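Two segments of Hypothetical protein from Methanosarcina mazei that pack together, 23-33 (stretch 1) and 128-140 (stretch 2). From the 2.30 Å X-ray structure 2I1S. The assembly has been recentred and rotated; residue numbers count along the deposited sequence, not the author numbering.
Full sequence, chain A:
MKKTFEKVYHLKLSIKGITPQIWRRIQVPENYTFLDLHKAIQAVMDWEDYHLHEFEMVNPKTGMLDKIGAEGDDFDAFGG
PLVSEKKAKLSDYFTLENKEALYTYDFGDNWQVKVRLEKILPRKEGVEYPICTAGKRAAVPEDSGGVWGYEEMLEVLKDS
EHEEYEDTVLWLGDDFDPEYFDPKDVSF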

# COMPACT_ATOMS: atom_id res chain seq x y z
N TRP A 23 4.46 -4.41 -6.12
CA TRP A 23 3.49 -3.34 -6.45
C TRP A 23 2.13 -3.90 -6.78
O TRP A 23 2.00 -5.10 -7.08
CB TRP A 23 3.97 -2.44 -7.61
CG TRP A 23 4.17 -3.19 -8.94
CD1 TRP A 23 5.32 -3.79 -9.36
CD2 TRP A 23 3.18 -3.45 -9.95
NE1 TRP A 23 5.13 -4.38 -10.56
CE2 TRP A 23 3.82 -4.21 -10.95
CE3 TRP A 23 1.80 -3.15 -10.09
CZ2 TRP A 23 3.15 -4.67 -12.11
CZ3 TRP A 23 1.14 -3.59 -11.24
CH2 TRP A 23 1.83 -4.32 -12.27
N ARG A 24 1.14 -3.02 -6.70
CA ARG A 24 -0.27 -3.27 -7.08
C ARG A 24 -0.82 -2.06 -7.81
O ARG A 24 -0.44 -0.91 -7.54
CB ARG A 24 -1.15 -3.48 -5.84
CG ARG A 24 -0.50 -4.27 -4.77
CD ARG A 24 -0.53 -5.69 -5.18
NE ARG A 24 -0.22 -6.66 -4.12
CZ ARG A 24 0.87 -7.40 -4.10
NH1 ARG A 24 1.01 -8.31 -3.19
NH2 ARG A 24 1.82 -7.22 -5.01
N ARG A 25 -1.71 -2.31 -8.76
CA ARG A 25 -2.41 -1.18 -9.38
C ARG A 25 -3.88 -1.29 -9.00
O ARG A 25 -4.46 -2.36 -9.09
CB ARG A 25 -2.16 -1.13 -10.92
CG ARG A 25 -1.24 0.01 -11.32
CD ARG A 25 -0.95 0.09 -12.84
NE ARG A 25 0.31 -0.60 -13.01
CZ ARG A 25 1.49 -0.06 -13.25
NH1 ARG A 25 1.65 1.22 -13.48
NH2 ARG A 25 2.53 -0.86 -13.29
N ILE A 26 -4.45 -0.23 -8.48
CA ILE A 26 -5.86 -0.23 -8.09
C ILE A 26 -6.57 0.99 -8.65
O ILE A 26 -5.93 2.03 -8.90
CB ILE A 26 -6.07 -0.28 -6.53
CG1 ILE A 26 -5.59 1.03 -5.86
CG2 ILE A 26 -5.48 -1.57 -5.92
CD1 ILE A 26 -5.93 1.16 -4.32
N GLN A 27 -7.89 0.90 -8.85
CA GLN A 27 -8.67 2.10 -9.18
C GLN A 27 -9.65 2.43 -8.05
O GLN A 27 -10.40 1.57 -7.58
CB GLN A 27 -9.38 1.94 -10.51
CG GLN A 27 -8.44 1.60 -11.69
CD GLN A 27 -9.21 1.29 -12.95
OE1 GLN A 27 -10.38 1.68 -13.06
NE2 GLN A 27 -8.58 0.60 -13.91
N VAL A 28 -9.65 3.68 -7.60
CA VAL A 28 -10.54 4.06 -6.49
C VAL A 28 -11.54 5.18 -6.87
O VAL A 28 -11.23 5.99 -7.72
CB VAL A 28 -9.72 4.44 -5.20
CG1 VAL A 28 -8.98 3.24 -4.68
CG2 VAL A 28 -8.76 5.58 -5.47
N PRO A 29 -12.75 5.20 -6.24
CA PRO A 29 -13.63 6.34 -6.44
C PRO A 29 -12.91 7.65 -6.12
O PRO A 29 -12.15 7.72 -5.13
CB PRO A 29 -14.78 6.09 -5.43
CG PRO A 29 -14.83 4.60 -5.29
CD PRO A 29 -13.37 4.18 -5.37
N GLU A 30 -13.16 8.65 -6.96
CA GLU A 30 -12.58 9.98 -6.77
C GLU A 30 -12.97 10.62 -5.42
O GLU A 30 -12.20 11.39 -4.86
CB GLU A 30 -12.91 10.91 -7.96
CG GLU A 30 -14.41 11.24 -8.12
CD GLU A 30 -14.71 12.28 -9.20
OE1 GLU A 30 -13.78 13.03 -9.60
OE2 GLU A 30 -15.88 12.35 -9.65
N ASN A 31 -14.15 10.29 -4.89
CA ASN A 31 -14.63 10.90 -3.65
C ASN A 31 -14.11 10.22 -2.35
O ASN A 31 -14.57 10.52 -1.22
CB ASN A 31 -16.17 11.03 -3.66
CG ASN A 31 -16.89 9.68 -3.56
OD1 ASN A 31 -16.29 8.60 -3.80
ND2 ASN A 31 -18.18 9.72 -3.21
N TYR A 32 -13.17 9.32 -2.53
CA TYR A 32 -12.52 8.60 -1.44
C TYR A 32 -11.78 9.51 -0.50
O TYR A 32 -11.16 10.48 -0.94
CB TYR A 32 -11.54 7.57 -2.01
CG TYR A 32 -12.00 6.13 -1.86
CD1 TYR A 32 -13.36 5.81 -1.81
CD2 TYR A 32 -11.07 5.09 -1.80
CE1 TYR A 32 -13.78 4.49 -1.66
CE2 TYR A 32 -11.47 3.79 -1.67
CZ TYR A 32 -12.81 3.49 -1.61
OH TYR A 32 -13.19 2.16 -1.45
N THR A 33 -11.90 9.21 0.80
CA THR A 33 -11.13 9.88 1.83
C THR A 33 -9.80 9.14 1.93
O THR A 33 -9.62 8.08 1.31
CB THR A 33 -11.85 9.88 3.19
OG1 THR A 33 -11.99 8.54 3.68
CG2 THR A 33 -13.23 10.50 3.09
N GLU A 128 -17.66 -2.45 -10.01
CA GLU A 128 -17.71 -2.10 -8.60
C GLU A 128 -16.31 -1.70 -8.12
O GLU A 128 -15.41 -2.55 -8.05
CB GLU A 128 -18.27 -3.27 -7.77
CG GLU A 128 -18.93 -2.86 -6.43
N TYR A 129 -16.15 -0.43 -7.78
CA TYR A 129 -14.87 0.10 -7.30
C TYR A 129 -14.81 0.06 -5.77
O TYR A 129 -15.85 0.14 -5.12
CB TYR A 129 -14.64 1.51 -7.83
CG TYR A 129 -14.55 1.60 -9.33
CD1 TYR A 129 -13.31 1.52 -9.98
CD2 TYR A 129 -15.70 1.81 -10.10
CE1 TYR A 129 -13.21 1.63 -11.38
CE2 TYR A 129 -15.62 1.92 -11.51
CZ TYR A 129 -14.37 1.83 -12.13
OH TYR A 129 -14.27 1.92 -13.51
N PRO A 130 -13.60 -0.09 -5.19
CA PRO A 130 -12.29 -0.21 -5.81
C PRO A 130 -12.04 -1.54 -6.50
O PRO A 130 -12.70 -2.55 -6.20
CB PRO A 130 -11.31 0.00 -4.64
CG PRO A 130 -12.08 -0.09 -3.43
CD PRO A 130 -13.53 -0.17 -3.71
N ILE A 131 -11.10 -1.54 -7.44
CA ILE A 131 -10.65 -2.77 -8.08
C ILE A 131 -9.13 -2.87 -8.10
O ILE A 131 -8.43 -1.86 -8.05
CB ILE A 131 -11.20 -2.95 -9.55
CG1 ILE A 131 -10.76 -1.83 -10.48
CG2 ILE A 131 -12.70 -3.17 -9.57
CD1 ILE A 131 -11.05 -2.19 -11.95
N CYS A 132 -8.62 -4.10 -8.17
CA CYS A 132 -7.18 -4.29 -8.37
C CYS A 132 -6.99 -4.87 -9.74
O CYS A 132 -7.50 -5.94 -10.05
CB CYS A 132 -6.60 -5.22 -7.29
SG CYS A 132 -4.82 -5.54 -7.43
N THR A 133 -6.27 -4.14 -10.59
CA THR A 133 -6.14 -4.58 -11.95
C THR A 133 -4.90 -5.45 -12.24
O THR A 133 -4.91 -6.22 -13.20
CB THR A 133 -6.17 -3.40 -12.95
OG1 THR A 133 -5.04 -2.52 -12.71
CG2 THR A 133 -7.51 -2.63 -12.87
N ALA A 134 -3.84 -5.29 -11.42
CA ALA A 134 -2.53 -5.89 -11.66
C ALA A 134 -1.62 -5.74 -10.43
O ALA A 134 -1.82 -4.89 -9.55
CB ALA A 134 -1.86 -5.23 -12.90
N GLY A 135 -0.59 -6.58 -10.35
CA GLY A 135 0.38 -6.50 -9.25
C GLY A 135 1.54 -7.43 -9.51
O GLY A 135 1.47 -8.27 -10.38
N LYS A 136 2.63 -7.26 -8.78
CA LYS A 136 3.73 -8.20 -8.88
C LYS A 136 4.23 -8.46 -7.46
O LYS A 136 4.36 -7.51 -6.69
CB LYS A 136 4.86 -7.62 -9.72
CG LYS A 136 5.57 -8.58 -10.61
CD LYS A 136 4.76 -8.98 -11.80
CE LYS A 136 5.42 -10.12 -12.54
NZ LYS A 136 6.25 -9.71 -13.78
N ARG A 137 4.50 -9.74 -7.16
CA ARG A 137 5.20 -10.25 -5.98
C ARG A 137 4.27 -10.38 -4.79
O ARG A 137 3.27 -9.67 -4.70
CB ARG A 137 6.44 -9.43 -5.63
CG ARG A 137 7.38 -9.22 -6.81
CD ARG A 137 8.75 -8.90 -6.35
NE ARG A 137 9.42 -10.06 -5.77
CZ ARG A 137 10.42 -9.99 -4.91
NH1 ARG A 137 10.86 -8.81 -4.49
NH2 ARG A 137 11.00 -11.12 -4.46
N ALA A 138 4.60 -11.29 -3.88
CA ALA A 138 3.93 -11.35 -2.58
C ALA A 138 4.20 -10.08 -1.75
O ALA A 138 5.32 -9.59 -1.67
CB ALA A 138 4.38 -12.60 -1.81
N ALA A 139 3.16 -9.55 -1.14
CA ALA A 139 3.28 -8.52 -0.13
C ALA A 139 4.14 -8.97 1.07
O ALA A 139 4.22 -10.16 1.40
CB ALA A 139 1.91 -8.10 0.31
N VAL A 140 4.82 -8.02 1.71
CA VAL A 140 5.63 -8.38 2.87
C VAL A 140 4.67 -8.82 3.99
O VAL A 140 3.64 -8.17 4.20
CB VAL A 140 6.53 -7.19 3.35
CG1 VAL A 140 7.55 -6.79 2.25
CG2 VAL A 140 5.69 -5.96 3.80

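Strands 23-29 and 131-136 run antiparallel, their axes 172° apart and 4.5 Å away at closest approach, and backbone pairing is the first rule of the contact. At one end Trp 23 and Lys 136 exchange two hydrogen bonds, Trp 23 N to Lys 136 O at 3.2 Å and Lys 136 N to Trp 23 O at 2.8 Å. At the other, Gln 27 N donates to Ile 131 O (2.9 Å) and Ile 131 N to Gln 27 O (3.2 Å). Between them the register slips: Arg 25 N donates to Ala 134 O at 2.7 Å, but Arg 25 O receives Thr 133 N at 2.9 Å, so stretch 2 spends one extra residue there. Thr 133, with phi/psi of -93/-25, departs from extended geometry.

Gly 135 suits its place because a CB would clash with Trp 23 O and Arg 24 CD. Gly 135 CA sits over the indole face, 3.8 Å from the centroid of the six-membered ring of Trp 23, while small Ala 134 brings its CB within 3.8 Å of Trp 23 CZ3.

On the other side, the end of buried Arg 24 comes nearer to stretch 2. Arg 24 NH1 (3.0 Å) and Arg 24 NH2 (2.9 Å) donate to Arg 137 O, and Arg 24 NH2 also hydrogen-bonds to Trp 23 O (3.0 Å) within its own stretch. A long, multidentate side chain thus binds the carbonyl of Arg 137, just past the end of strand 131-136, and that of Trp 23 in its own strand. Ile 26 CG2 packs 4.1 Å from Cys 132 CB.

Past the ladder, apolar packing takes over. Pro 130, following a cis peptide bond, places CB 4.0 Å from Val 28 CG1 and CG 4.1 Å from Tyr 32 CZ; the type I turn from Pro 29 to Tyr 32 carries that tyrosine back to the contact. In all, 832 Å² is buried.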